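Local coordinates for protein AtFKBP42 (Arabidopsis thaliana, PDB 2F4E) that probably catalyses cis-trans isomerisation of peptidyl-proline bonds, helps regulate ABC transporters, modulates vacuolar uptake of their substrates and influences cell elongation and orientation, at residues S52-K57 and L123-W128; E58-K63 and M116-R121; S68-H73 and L97-E102; Y74-K79 and L149-E154. All blocks are in the same frame, centred on the assembly; numbering follows the deposited sequence.

Contact 1: residues S52-K57 and L123-W128; sequences SKQIIK and LVHVGW
Q54 and H125 stand on the same face of two neighbouring antiparallel strands in the curled beta sheet of the FKBP fold, and S52 and L123 share that face. The strand axes of 52-55 and 123-126 run at 167°. Q54 sets its CG anti to the carbonyl carbon (chi1 -65°) and then extends, crossing both partners on a slant. Its OE1 comes to the edge of the imidazole, near the ring plane, 3.5 Å from H125 NE2, with amide and ring planes 55° apart. The same oxygen is 3.3 Å from L123 CD1. A long, flexible amide suits this half-exposed position, because Q54 NE2 bonds the backbone oxygens of V40 and S42. H125 ND1 lies against K79 NZ, unusually close for a hydrogen bond, so the detail is doubtful. The small S52 turns OG between its own N and carbonyl carbon and brings it 3.3 Å from H125 CB. L123 CD2 meets I56 CD1 at 4.0 Å, a slanting apolar contact of two methyl groups. I56 and K57 both face R121, a classic beta bulge. K53 and V124 occupy the other face. The apolar V124 is buried against Y151 and V153, and its branched CB suits an extended strand, whereas K53 carries its amine away to S115 OG. Two hydrogen-bonded pairs, S52 with H125 and Q54 with L123, join the backbones, the shortest bond being L123 N to Q54 O at 2.8 Å. L123 O accepts Q54 N at 3.1 Å and also lies 3.4 Å from K53 CA, in a CA-H...O contact.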
loop_
_atom_site.group_PDB
_atom_site.type_symbol
_atom_site.label_atom_id
_atom_site.label_comp_id
_atom_site.label_asym_id
_atom_site.label_seq_id
_atom_site.Cartn_x
_atom_site.Cartn_y
_atom_site.Cartn_z
ATOM N N SER A 52 1.931 -6.813 6.542
ATOM C CA SER A 52 0.736 -7.111 7.335
ATOM C C SER A 52 -0.330 -6.055 7.061
ATOM O O SER A 52 -0.008 -4.957 6.593
ATOM C CB SER A 52 1.086 -7.173 8.827
ATOM O OG SER A 52 1.626 -5.945 9.277
ATOM N N LYS A 53 -1.588 -6.367 7.365
ATOM C CA LYS A 53 -2.684 -5.440 7.061
ATOM C C LYS A 53 -3.829 -5.361 8.068
ATOM O O LYS A 53 -4.158 -6.326 8.746
ATOM C CB LYS A 53 -3.295 -5.809 5.710
ATOM C CG LYS A 53 -4.468 -4.940 5.284
ATOM C CD LYS A 53 -5.100 -5.399 3.974
ATOM C CE LYS A 53 -5.811 -6.721 4.135
ATOM N NZ LYS A 53 -6.432 -7.156 2.871
ATOM N N GLN A 54 -4.444 -4.188 8.129
ATOM C CA GLN A 54 -5.597 -3.907 8.986
ATOM C C GLN A 54 -6.642 -3.271 8.069
ATOM O O GLN A 54 -6.378 -2.236 7.465
ATOM C CB GLN A 54 -5.247 -2.885 10.060
ATOM C CG GLN A 54 -4.233 -3.295 11.095
ATOM C CD GLN A 54 -4.081 -2.226 12.170
ATOM O OE1 GLN A 54 -3.630 -1.112 11.904
ATOM N NE2 GLN A 54 -4.475 -2.560 13.387
ATOM N N ILE A 55 -7.825 -3.865 7.983
ATOM C CA ILE A 55 -8.879 -3.331 7.124
ATOM C C ILE A 55 -9.679 -2.231 7.809
ATOM O O ILE A 55 -10.124 -2.378 8.948
ATOM C CB ILE A 55 -9.843 -4.453 6.667
ATOM C CG1 ILE A 55 -9.095 -5.431 5.761
ATOM C CG2 ILE A 55 -11.027 -3.866 5.939
ATOM C CD1 ILE A 55 -9.910 -6.666 5.376
ATOM N N ILE A 56 -9.851 -1.122 7.100
ATOM C CA ILE A 56 -10.592 0.027 7.612
ATOM C C ILE A 56 -12.036 -0.063 7.138
ATOM O O ILE A 56 -12.980 0.080 7.918
ATOM C CB ILE A 56 -9.991 1.348 7.075
ATOM C CG1 ILE A 56 -8.605 1.570 7.678
ATOM C CG2 ILE A 56 -10.950 2.520 7.348
ATOM C CD1 ILE A 56 -7.930 2.853 7.226
ATOM N N LYS A 57 -12.185 -0.281 5.834
ATOM C CA LYS A 57 -13.487 -0.393 5.195
ATOM C C LYS A 57 -13.512 -1.586 4.258
ATOM O O LYS A 57 -12.725 -1.646 3.319
ATOM C CB LYS A 57 -13.783 0.879 4.398
ATOM C CG LYS A 57 -15.060 0.818 3.582
ATOM C CD LYS A 57 -15.242 2.089 2.799
ATOM C CE LYS A 57 -16.471 2.019 1.928
ATOM N NZ LYS A 57 -16.673 3.305 1.187
ATOM N N LEU A 123 -4.857 -0.313 6.074
ATOM C CA LEU A 123 -3.526 0.130 6.463
ATOM C C LEU A 123 -2.580 -0.998 6.096
ATOM O O LEU A 123 -2.883 -2.168 6.334
ATOM C CB LEU A 123 -3.459 0.374 7.964
ATOM C CG LEU A 123 -4.294 1.514 8.554
ATOM C CD1 LEU A 123 -3.989 1.625 10.058
ATOM C CD2 LEU A 123 -3.977 2.836 7.836
ATOM N N VAL A 124 -1.449 -0.662 5.494
ATOM C CA VAL A 124 -0.496 -1.686 5.115
ATOM C C VAL A 124 0.867 -1.375 5.715
ATOM O O VAL A 124 1.478 -0.334 5.436
ATOM C CB VAL A 124 -0.373 -1.819 3.570
ATOM C CG1 VAL A 124 0.472 -3.026 3.230
ATOM C CG2 VAL A 124 -1.742 -1.935 2.931
ATOM N N HIS A 125 1.323 -2.302 6.547
ATOM C CA HIS A 125 2.596 -2.193 7.229
ATOM C C HIS A 125 3.620 -2.938 6.416
ATOM O O HIS A 125 3.537 -4.152 6.248
ATOM C CB HIS A 125 2.462 -2.783 8.626
ATOM C CG HIS A 125 1.401 -2.127 9.437
ATOM N ND1 HIS A 125 1.606 -0.943 10.124
ATOM C CD2 HIS A 125 0.103 -2.448 9.641
ATOM C CE1 HIS A 125 0.490 -0.577 10.709
ATOM N NE2 HIS A 125 -0.446 -1.475 10.434
ATOM N N VAL A 126 4.598 -2.196 5.918
ATOM C CA VAL A 126 5.623 -2.766 5.068
ATOM C C VAL A 126 7.050 -2.632 5.575
ATOM O O VAL A 126 7.527 -1.532 5.855
ATOM C CB VAL A 126 5.550 -2.127 3.673
ATOM C CG1 VAL A 126 6.587 -2.755 2.760
ATOM C CG2 VAL A 126 4.142 -2.264 3.121
ATOM N N GLY A 127 7.733 -3.764 5.676
ATOM C CA GLY A 127 9.109 -3.740 6.122
ATOM C C GLY A 127 9.911 -3.023 5.062
ATOM O O GLY A 127 9.600 -3.123 3.872
ATOM N N TRP A 128 10.940 -2.298 5.480
ATOM C CA TRP A 128 11.774 -1.579 4.535
ATOM C C TRP A 128 12.328 -2.468 3.427
ATOM O O TRP A 128 12.535 -2.000 2.311
ATOM C CB TRP A 128 12.919 -0.855 5.254
ATOM C CG TRP A 128 13.772 -1.713 6.107
ATOM C CD1 TRP A 128 13.653 -1.905 7.450
ATOM C CD2 TRP A 128 14.893 -2.503 5.681
ATOM N NE1 TRP A 128 14.628 -2.763 7.891
ATOM C CE2 TRP A 128 15.403 -3.150 6.827
ATOM C CE3 TRP A 128 15.515 -2.727 4.444
ATOM C CZ2 TRP A 128 16.511 -4.016 6.772
ATOM C CZ3 TRP A 128 16.618 -3.589 4.391
ATOM C CH2 TRP A 128 17.100 -4.221 5.548
#

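Contact 2: residues E58-K63 and M116-R121; sequences EGHGSK and MKSGER
The imidazole of H60 is met obliquely by the carbonyl oxygen of S118, whose nearest ring atom is H60 CD2 at 3.3 Å. The carboxylate of E120 is a second flat group: its OE1 weakly accepts K117 N within the turn, and OE2 forms a long, weak ion pair with K53 NZ. E58 OE1 comes to 4.9 Å from E120 OE1, near enough that the like charges would probably repel. S118 O also takes the H60 amide, N to O 3.1 Å, while the return bond from S118 N to H60 O is weak. The pair makes a single antiparallel bridge between two surface loops of the FKBP domain, one following strand 51-55 and the other a type II turn, K117 to E120, leading into strand 121-126. G119 takes the third place of that turn, where its positive phi of 85° suits glycine. G59 is packed so closely that a CB would clash with S118 O and E120 N, and G61 also has a positive phi. K117 reaches over to the 58-63 loop, its chain extended to CE and then bent (chi4 -55°), which swings NZ to 2.9 Å from G61 O, in the plane of that carbonyl. A long basic chain suits this place: its amine reaches a carbonyl while K117 CD lies 3.2 Å from G61 O and K117 CB 3.5 Å from H60 O.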
loop_
_atom_site.group_PDB
_atom_site.type_symbol
_atom_site.label_atom_id
_atom_site.label_comp_id
_atom_site.label_asym_id
_atom_site.label_seq_id
_atom_site.Cartn_x
_atom_site.Cartn_y
_atom_site.Cartn_z
ATOM N N GLU A 58 -14.415 -2.527 4.516
ATOM C CA GLU A 58 -14.571 -3.716 3.683
ATOM C C GLU A 58 -14.985 -3.294 2.281
ATOM O O GLU A 58 -15.675 -2.295 2.098
ATOM C CB GLU A 58 -15.670 -4.634 4.236
ATOM C CG GLU A 58 -15.387 -5.303 5.570
ATOM C CD GLU A 58 -14.177 -6.211 5.523
ATOM O OE1 GLU A 58 -14.068 -7.027 4.572
ATOM O OE2 GLU A 58 -13.339 -6.110 6.448
ATOM N N GLY A 59 -14.569 -4.072 1.294
ATOM C CA GLY A 59 -14.931 -3.773 -0.076
ATOM C C GLY A 59 -15.837 -4.872 -0.608
ATOM O O GLY A 59 -16.481 -5.588 0.168
ATOM N N HIS A 60 -15.882 -5.028 -1.927
ATOM C CA HIS A 60 -16.727 -6.048 -2.525
ATOM C C HIS A 60 -16.046 -6.726 -3.710
ATOM O O HIS A 60 -15.009 -6.270 -4.197
ATOM C CB HIS A 60 -18.035 -5.414 -2.985
ATOM C CG HIS A 60 -17.851 -4.325 -3.999
ATOM N ND1 HIS A 60 -18.023 -4.525 -5.349
ATOM C CD2 HIS A 60 -17.473 -3.031 -3.850
ATOM C CE1 HIS A 60 -17.757 -3.399 -6.000
ATOM N NE2 HIS A 60 -17.422 -2.484 -5.114
ATOM N N GLY A 61 -16.634 -7.819 -4.183
ATOM C CA GLY A 61 -16.061 -8.510 -5.320
ATOM C C GLY A 61 -14.921 -9.387 -4.880
ATOM O O GLY A 61 -14.642 -9.488 -3.693
ATOM N N SER A 62 -14.257 -10.020 -5.837
ATOM C CA SER A 62 -13.151 -10.908 -5.523
ATOM C C SER A 62 -11.830 -10.161 -5.502
ATOM O O SER A 62 -11.745 -9.013 -5.943
ATOM C CB SER A 62 -13.082 -12.045 -6.549
ATOM O OG SER A 62 -14.277 -12.806 -6.532
ATOM N N LYS A 63 -10.811 -10.817 -4.962
ATOM C CA LYS A 63 -9.478 -10.248 -4.907
ATOM C C LYS A 63 -9.000 -10.263 -6.346
ATOM O O LYS A 63 -9.509 -11.032 -7.167
ATOM C CB LYS A 63 -8.572 -11.115 -4.027
ATOM C CG LYS A 63 -8.755 -10.854 -2.536
ATOM C CD LYS A 63 -8.467 -12.072 -1.678
ATOM C CE LYS A 63 -7.004 -12.482 -1.709
ATOM N NZ LYS A 63 -6.755 -13.613 -0.735
ATOM N N MET A 116 -6.518 -7.131 -1.361
ATOM C CA MET A 116 -7.681 -6.281 -1.207
ATOM C C MET A 116 -8.783 -6.468 -2.243
ATOM O O MET A 116 -8.555 -6.939 -3.359
ATOM C CB MET A 116 -7.233 -4.813 -1.197
ATOM C CG MET A 116 -6.307 -4.449 -0.052
ATOM S SD MET A 116 -5.660 -2.779 -0.161
ATOM C CE MET A 116 -6.913 -1.888 0.675
ATOM N N LYS A 117 -9.989 -6.083 -1.850
ATOM C CA LYS A 117 -11.151 -6.160 -2.720
ATOM C C LYS A 117 -11.333 -4.751 -3.236
ATOM O O LYS A 117 -10.696 -3.828 -2.744
ATOM C CB LYS A 117 -12.401 -6.571 -1.944
ATOM C CG LYS A 117 -12.344 -7.967 -1.382
ATOM C CD LYS A 117 -13.689 -8.397 -0.811
ATOM C CE LYS A 117 -13.624 -9.836 -0.355
ATOM N NZ LYS A 117 -13.176 -10.707 -1.479
ATOM N N SER A 118 -12.200 -4.580 -4.220
ATOM C CA SER A 118 -12.435 -3.264 -4.789
ATOM C C SER A 118 -13.208 -2.394 -3.820
ATOM O O SER A 118 -14.198 -2.841 -3.235
ATOM C CB SER A 118 -13.220 -3.384 -6.092
ATOM O OG SER A 118 -13.514 -2.092 -6.597
ATOM N N GLY A 119 -12.757 -1.152 -3.660
ATOM C CA GLY A 119 -13.421 -0.235 -2.754
ATOM C C GLY A 119 -12.951 -0.392 -1.321
ATOM O O GLY A 119 -13.383 0.341 -0.425
ATOM N N GLU A 120 -12.062 -1.351 -1.089
ATOM C CA GLU A 120 -11.558 -1.559 0.258
ATOM C C GLU A 120 -10.534 -0.491 0.635
ATOM O O GLU A 120 -9.804 0.027 -0.209
ATOM C CB GLU A 120 -10.915 -2.938 0.387
ATOM C CG GLU A 120 -10.524 -3.292 1.793
ATOM C CD GLU A 120 -9.915 -4.672 1.909
ATOM O OE1 GLU A 120 -10.540 -5.655 1.429
ATOM O OE2 GLU A 120 -8.812 -4.759 2.493
ATOM N N ARG A 121 -10.487 -0.176 1.919
ATOM C CA ARG A 121 -9.558 0.811 2.437
ATOM C C ARG A 121 -8.860 0.148 3.618
ATOM O O ARG A 121 -9.524 -0.352 4.523
ATOM C CB ARG A 121 -10.335 2.043 2.888
ATOM C CG ARG A 121 -9.495 3.273 3.126
ATOM C CD ARG A 121 -10.372 4.515 2.992
ATOM N NE ARG A 121 -9.607 5.752 3.145
ATOM C CZ ARG A 121 -10.072 6.969 2.852
ATOM N NH1 ARG A 121 -11.305 7.118 2.372
ATOM N NH2 ARG A 121 -9.326 8.048 3.088
#

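Contact 3: residues S68-H73 and L97-E102; sequences STCFLH and LVLGKE
C70 and L99 pack sulfur against methyl where strand 69-78 pairs with strand 95-98 in the antiparallel FKBP sheet. The apolar contacts lie chiefly on one side. C70 SG, anti to its own carbonyl carbon, comes 3.4 Å from L99 CD1, and the same methyl is 4.2 Å from S68 CB. Next to them L72 CD2 and L97 CD2 meet at 4.1 Å. V113 of helix 107-113 packs on C70, L72 and L97, so apolar side chains suit this buried face. An alanine in place of L99 would probably open a gap beside C70 SG and S68 CB and weaken the packing on P64. On the other face T69 OG1 touches V98 CG2. Among the polar contacts, S68 OG hydrogen-bonds E160 O. Backbone bonds pair C70 with L97 in both directions, L97 N to C70 O being the shorter at 2.7 Å, while C70 N sits 35° above the plane of the L97 carbonyl. L99 N reaches S68 O at 3.1 Å. L99 is the second residue of a type II turn from V98 to K101, with G100, at positive phi, third. There E102 OE1 accepts G100 N at 3.2 Å.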
loop_
_atom_site.group_PDB
_atom_site.type_symbol
_atom_site.label_atom_id
_atom_site.label_comp_id
_atom_site.label_asym_id
_atom_site.label_seq_id
_atom_site.Cartn_x
_atom_site.Cartn_y
_atom_site.Cartn_z
ATOM N N SER A 68 -2.976 -8.298 -12.637
ATOM C CA SER A 68 -4.125 -7.407 -12.765
ATOM C C SER A 68 -3.743 -5.920 -12.679
ATOM O O SER A 68 -2.785 -5.539 -12.012
ATOM C CB SER A 68 -5.143 -7.724 -11.669
ATOM O OG SER A 68 -6.231 -6.813 -11.691
ATOM N N THR A 69 -4.499 -5.079 -13.370
ATOM C CA THR A 69 -4.274 -3.640 -13.326
ATOM C C THR A 69 -5.122 -3.077 -12.185
ATOM O O THR A 69 -6.335 -3.309 -12.107
ATOM C CB THR A 69 -4.684 -2.963 -14.646
ATOM O OG1 THR A 69 -3.788 -3.381 -15.682
ATOM C CG2 THR A 69 -4.623 -1.456 -14.520
ATOM N N CYS A 70 -4.478 -2.337 -11.298
ATOM C CA CYS A 70 -5.169 -1.766 -10.158
ATOM C C CYS A 70 -5.087 -0.245 -10.128
ATOM O O CYS A 70 -4.038 0.351 -10.360
ATOM C CB CYS A 70 -4.574 -2.330 -8.867
ATOM S SG CYS A 70 -4.168 -4.107 -8.937
ATOM N N PHE A 71 -6.220 0.372 -9.837
ATOM C CA PHE A 71 -6.295 1.818 -9.717
ATOM C C PHE A 71 -6.519 2.074 -8.243
ATOM O O PHE A 71 -7.434 1.501 -7.644
ATOM C CB PHE A 71 -7.438 2.349 -10.573
ATOM C CG PHE A 71 -7.126 2.326 -12.036
ATOM C CD1 PHE A 71 -6.275 3.278 -12.591
ATOM C CD2 PHE A 71 -7.613 1.309 -12.844
ATOM C CE1 PHE A 71 -5.911 3.214 -13.937
ATOM C CE2 PHE A 71 -7.255 1.236 -14.186
ATOM C CZ PHE A 71 -6.402 2.189 -14.734
ATOM N N LEU A 72 -5.671 2.912 -7.652
ATOM C CA LEU A 72 -5.789 3.172 -6.227
ATOM C C LEU A 72 -5.271 4.519 -5.730
ATOM O O LEU A 72 -4.465 5.188 -6.382
ATOM C CB LEU A 72 -5.079 2.049 -5.463
ATOM C CG LEU A 72 -3.554 2.031 -5.629
ATOM C CD1 LEU A 72 -2.900 2.497 -4.360
ATOM C CD2 LEU A 72 -3.090 0.640 -5.968
ATOM N N HIS A 73 -5.769 4.896 -4.560
ATOM C CA HIS A 73 -5.368 6.114 -3.873
ATOM C C HIS A 73 -4.590 5.642 -2.648
ATOM O O HIS A 73 -4.843 4.553 -2.140
ATOM C CB HIS A 73 -6.585 6.900 -3.393
ATOM C CG HIS A 73 -7.095 7.902 -4.367
ATOM N ND1 HIS A 73 -6.272 8.838 -4.976
ATOM C CD2 HIS A 73 -8.343 8.175 -4.807
ATOM C CE1 HIS A 73 -6.993 9.628 -5.736
ATOM N NE2 HIS A 73 -8.262 9.250 -5.653
ATOM N N LEU A 97 -1.362 0.585 -10.771
ATOM C CA LEU A 97 -0.359 -0.376 -10.349
ATOM C C LEU A 97 -0.616 -1.724 -11.011
ATOM O O LEU A 97 -1.657 -2.349 -10.780
ATOM C CB LEU A 97 -0.424 -0.531 -8.832
ATOM C CG LEU A 97 0.551 -1.508 -8.172
ATOM C CD1 LEU A 97 1.947 -0.917 -8.163
ATOM C CD2 LEU A 97 0.105 -1.777 -6.751
ATOM N N VAL A 98 0.321 -2.171 -11.841
ATOM C CA VAL A 98 0.163 -3.461 -12.502
ATOM C C VAL A 98 0.886 -4.521 -11.674
ATOM O O VAL A 98 2.115 -4.569 -11.632
ATOM C CB VAL A 98 0.729 -3.446 -13.947
ATOM C CG1 VAL A 98 0.582 -4.813 -14.584
ATOM C CG2 VAL A 98 -0.007 -2.409 -14.784
ATOM N N LEU A 99 0.108 -5.345 -10.986
ATOM C CA LEU A 99 0.656 -6.405 -10.157
ATOM C C LEU A 99 1.609 -7.293 -10.954
ATOM O O LEU A 99 1.253 -7.798 -12.023
ATOM C CB LEU A 99 -0.487 -7.240 -9.597
ATOM C CG LEU A 99 -1.340 -6.455 -8.603
ATOM C CD1 LEU A 99 -2.689 -7.141 -8.367
ATOM C CD2 LEU A 99 -0.563 -6.318 -7.318
ATOM N N GLY A 100 2.819 -7.477 -10.430
ATOM C CA GLY A 100 3.804 -8.295 -11.111
ATOM C C GLY A 100 4.783 -7.436 -11.895
ATOM O O GLY A 100 5.835 -7.907 -12.320
ATOM N N LYS A 101 4.442 -6.168 -12.095
ATOM C CA LYS A 101 5.326 -5.264 -12.819
ATOM C C LYS A 101 5.515 -3.950 -12.074
ATOM O O LYS A 101 5.995 -2.964 -12.648
ATOM C CB LYS A 101 4.790 -5.007 -14.229
ATOM C CG LYS A 101 4.791 -6.263 -15.107
ATOM C CD LYS A 101 4.573 -5.956 -16.600
ATOM C CE LYS A 101 4.778 -7.218 -17.465
ATOM N NZ LYS A 101 6.178 -7.779 -17.388
ATOM N N GLU A 102 5.172 -3.944 -10.786
ATOM C CA GLU A 102 5.307 -2.738 -9.976
ATOM C C GLU A 102 6.768 -2.399 -9.741
ATOM O O GLU A 102 7.637 -3.267 -9.805
ATOM C CB GLU A 102 4.619 -2.906 -8.610
ATOM C CG GLU A 102 5.447 -3.675 -7.550
ATOM C CD GLU A 102 5.239 -5.196 -7.575
ATOM O OE1 GLU A 102 4.264 -5.657 -8.217
ATOM O OE2 GLU A 102 6.062 -5.924 -6.956
#

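Contact 4: residues Y74-K79 and L149-E154; sequences YRAWTK and LLYEVE
R75 puts CG anti to its carbonyl carbon (chi1 -66°), and E152 puts CG anti to its backbone N (chi1 -177°); beyond these atoms the two extended chains run side by side and bring R75 NH1 to E152 OE1 at 2.9 Å. In this buried salt bridge the nitrogen comes from above the carboxylate plane. The guanidinium has a second acid, D87, at NE, while E152 OE2 has a long, weak pairing with R121. An alanine in place of R75 would probably leave the buried E152 OE1, and D87, without this positive partner. W77 flanks the carboxylate, its ring edge turned so that CH2 is 3.4 Å from E152 OE1. The edge atom CZ3 also meets E152 CB at 3.7 Å, and on a slant L150 CD2 approaches W77 CE3 at 4.0 Å. A broad indole suits this face, spanning both neighbours.

The opposite face carries Y74, A76 and Y151. The tyrosines point the same way with ring planes 72° apart, an oblique pair whose CD1 atoms are 3.9 Å apart. The small A76 lets the ring of Y151 come in, CB to CE1 3.7 Å, and Y74 OH bonds E86. Two hydrogen-bonded pairs, R75 with E152 and W77 with L150, tie the strands, L150 N to W77 O being the shortest at 2.8 Å. Strand 149-158 also pairs with 121-126, and 69-78 with 84-87 and 95-98, so the two are central in the FKBP sheet, and the face with Y74 and Y151 is consistent with the aromatic-lined proline pocket of this family.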
loop_
_atom_site.group_PDB
_atom_site.type_symbol
_atom_site.label_atom_id
_atom_site.label_comp_id
_atom_site.label_asym_id
_atom_site.label_seq_id
_atom_site.Cartn_x
_atom_site.Cartn_y
_atom_site.Cartn_z
ATOM N N TYR A 74 -3.650 6.447 -2.169
ATOM C CA TYR A 74 -2.903 6.057 -0.982
ATOM C C TYR A 74 -2.027 7.149 -0.388
ATOM O O TYR A 74 -1.648 8.105 -1.063
ATOM C CB TYR A 74 -2.035 4.828 -1.278
ATOM C CG TYR A 74 -0.709 5.117 -1.953
ATOM C CD1 TYR A 74 0.429 5.432 -1.206
ATOM C CD2 TYR A 74 -0.592 5.076 -3.341
ATOM C CE1 TYR A 74 1.645 5.692 -1.835
ATOM C CE2 TYR A 74 0.610 5.334 -3.971
ATOM C CZ TYR A 74 1.730 5.643 -3.224
ATOM O OH TYR A 74 2.923 5.906 -3.863
ATOM N N ARG A 75 -1.738 7.000 0.899
ATOM C CA ARG A 75 -0.860 7.918 1.611
ATOM C C ARG A 75 0.247 7.047 2.165
ATOM O O ARG A 75 0.022 5.875 2.473
ATOM C CB ARG A 75 -1.578 8.615 2.765
ATOM C CG ARG A 75 -2.689 9.543 2.343
ATOM C CD ARG A 75 -3.206 10.335 3.532
ATOM N NE ARG A 75 -4.295 11.225 3.150
ATOM C CZ ARG A 75 -5.579 10.885 3.101
ATOM N NH1 ARG A 75 -5.967 9.658 3.425
ATOM N NH2 ARG A 75 -6.471 11.775 2.688
ATOM N N ALA A 76 1.443 7.602 2.279
ATOM C CA ALA A 76 2.554 6.832 2.799
ATOM C C ALA A 76 3.269 7.617 3.882
ATOM O O ALA A 76 3.509 8.819 3.743
ATOM C CB ALA A 76 3.508 6.473 1.680
ATOM N N TRP A 77 3.607 6.927 4.960
ATOM C CA TRP A 77 4.275 7.541 6.098
ATOM C C TRP A 77 5.443 6.660 6.524
ATOM O O TRP A 77 5.326 5.428 6.536
ATOM C CB TRP A 77 3.321 7.621 7.296
ATOM C CG TRP A 77 2.218 8.612 7.233
ATOM C CD1 TRP A 77 2.291 9.937 7.552
ATOM C CD2 TRP A 77 0.856 8.357 6.881
ATOM N NE1 TRP A 77 1.061 10.522 7.424
ATOM C CE2 TRP A 77 0.161 9.576 7.011
ATOM C CE3 TRP A 77 0.153 7.215 6.467
ATOM C CZ2 TRP A 77 -1.199 9.690 6.745
ATOM C CZ3 TRP A 77 -1.196 7.331 6.205
ATOM C CH2 TRP A 77 -1.859 8.561 6.343
ATOM N N THR A 78 6.565 7.281 6.868
ATOM C CA THR A 78 7.711 6.537 7.368
ATOM C C THR A 78 7.288 6.253 8.805
ATOM O O THR A 78 6.794 7.142 9.503
ATOM C CB THR A 78 8.987 7.378 7.401
ATOM O OG1 THR A 78 8.702 8.683 7.927
ATOM C CG2 THR A 78 9.573 7.511 6.002
ATOM N N LYS A 79 7.452 5.013 9.238
ATOM C CA LYS A 79 7.061 4.611 10.588
ATOM C C LYS A 79 7.769 5.321 11.723
ATOM O O LYS A 79 7.147 5.651 12.707
ATOM C CB LYS A 79 7.268 3.107 10.750
ATOM C CG LYS A 79 6.270 2.246 10.029
ATOM C CD LYS A 79 5.102 1.904 10.927
ATOM C CE LYS A 79 4.349 0.701 10.394
ATOM N NZ LYS A 79 3.484 0.102 11.457
ATOM N N LEU A 149 7.581 1.341 6.582
ATOM C CA LEU A 149 6.548 2.250 6.137
ATOM C C LEU A 149 5.136 1.842 6.507
ATOM O O LEU A 149 4.859 0.688 6.864
ATOM C CB LEU A 149 6.624 2.390 4.623
ATOM C CG LEU A 149 7.966 2.753 3.990
ATOM C CD1 LEU A 149 7.761 2.889 2.496
ATOM C CD2 LEU A 149 8.491 4.053 4.573
ATOM N N LEU A 150 4.244 2.819 6.400
ATOM C CA LEU A 150 2.833 2.623 6.657
ATOM C C LEU A 150 2.108 3.156 5.433
ATOM O O LEU A 150 2.477 4.197 4.882
ATOM C CB LEU A 150 2.365 3.409 7.882
ATOM C CG LEU A 150 0.851 3.308 8.114
ATOM C CD1 LEU A 150 0.525 1.919 8.582
ATOM C CD2 LEU A 150 0.380 4.309 9.139
ATOM N N TYR A 151 1.088 2.434 5.003
ATOM C CA TYR A 151 0.295 2.858 3.863
ATOM C C TYR A 151 -1.176 2.820 4.218
ATOM O O TYR A 151 -1.638 1.945 4.939
ATOM C CB TYR A 151 0.501 1.945 2.658
ATOM C CG TYR A 151 1.871 1.951 2.033
ATOM C CD1 TYR A 151 2.281 2.983 1.196
ATOM C CD2 TYR A 151 2.729 0.873 2.218
ATOM C CE1 TYR A 151 3.515 2.922 0.545
ATOM C CE2 TYR A 151 3.950 0.802 1.581
ATOM C CZ TYR A 151 4.338 1.818 0.754
ATOM O OH TYR A 151 5.551 1.703 0.142
ATOM N N GLU A 152 -1.903 3.800 3.714
ATOM C CA GLU A 152 -3.332 3.865 3.908
ATOM C C GLU A 152 -3.765 3.806 2.460
ATOM O O GLU A 152 -3.695 4.806 1.739
ATOM C CB GLU A 152 -3.753 5.189 4.540
ATOM C CG GLU A 152 -5.244 5.253 4.833
ATOM C CD GLU A 152 -5.760 6.662 5.116
ATOM O OE1 GLU A 152 -4.964 7.613 5.224
ATOM O OE2 GLU A 152 -6.993 6.817 5.242
ATOM N N VAL A 153 -4.176 2.626 2.021
ATOM C CA VAL A 153 -4.576 2.463 0.634
ATOM C C VAL A 153 -6.036 2.104 0.366
ATOM O O VAL A 153 -6.644 1.305 1.073
ATOM C CB VAL A 153 -3.677 1.417 -0.070
ATOM C CG1 VAL A 153 -3.648 0.133 0.738
ATOM C CG2 VAL A 153 -4.192 1.142 -1.469
ATOM N N GLU A 154 -6.592 2.719 -0.667
ATOM C CA GLU A 154 -7.955 2.441 -1.067
ATOM C C GLU A 154 -7.952 2.089 -2.547
ATOM O O GLU A 154 -7.572 2.904 -3.393
ATOM C CB GLU A 154 -8.879 3.637 -0.814
ATOM C CG GLU A 154 -10.287 3.359 -1.304
ATOM C CD GLU A 154 -11.281 4.437 -0.942
ATOM O OE1 GLU A 154 -10.947 5.313 -0.118
ATOM O OE2 GLU A 154 -12.400 4.398 -1.496
#

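All four contacts belong to one curled antiparallel sheet and the loops at its rim. Contacts 1 and 4 lie closest, with centres about 8 Å apart: strands 121-126 and 149-158 are neighbours, and V124 N bonds Y151 O at 2.7 Å. Contact 3 prolongs strand 69-78 from contact 4, where H73 N meets E154 O at 2.9 Å. Contact 2 joins contact 1 through the bulge, I56 N to R121 O 2.7 Å, and contact 4 through the salt bridge of R121 NH1 to E154 OE1, 3.1 Å. Contacts 1 and 3 stay apart, about 17 Å between centres. Y74 and Y151 of contact 4 probably help line the family's proline-binding pocket.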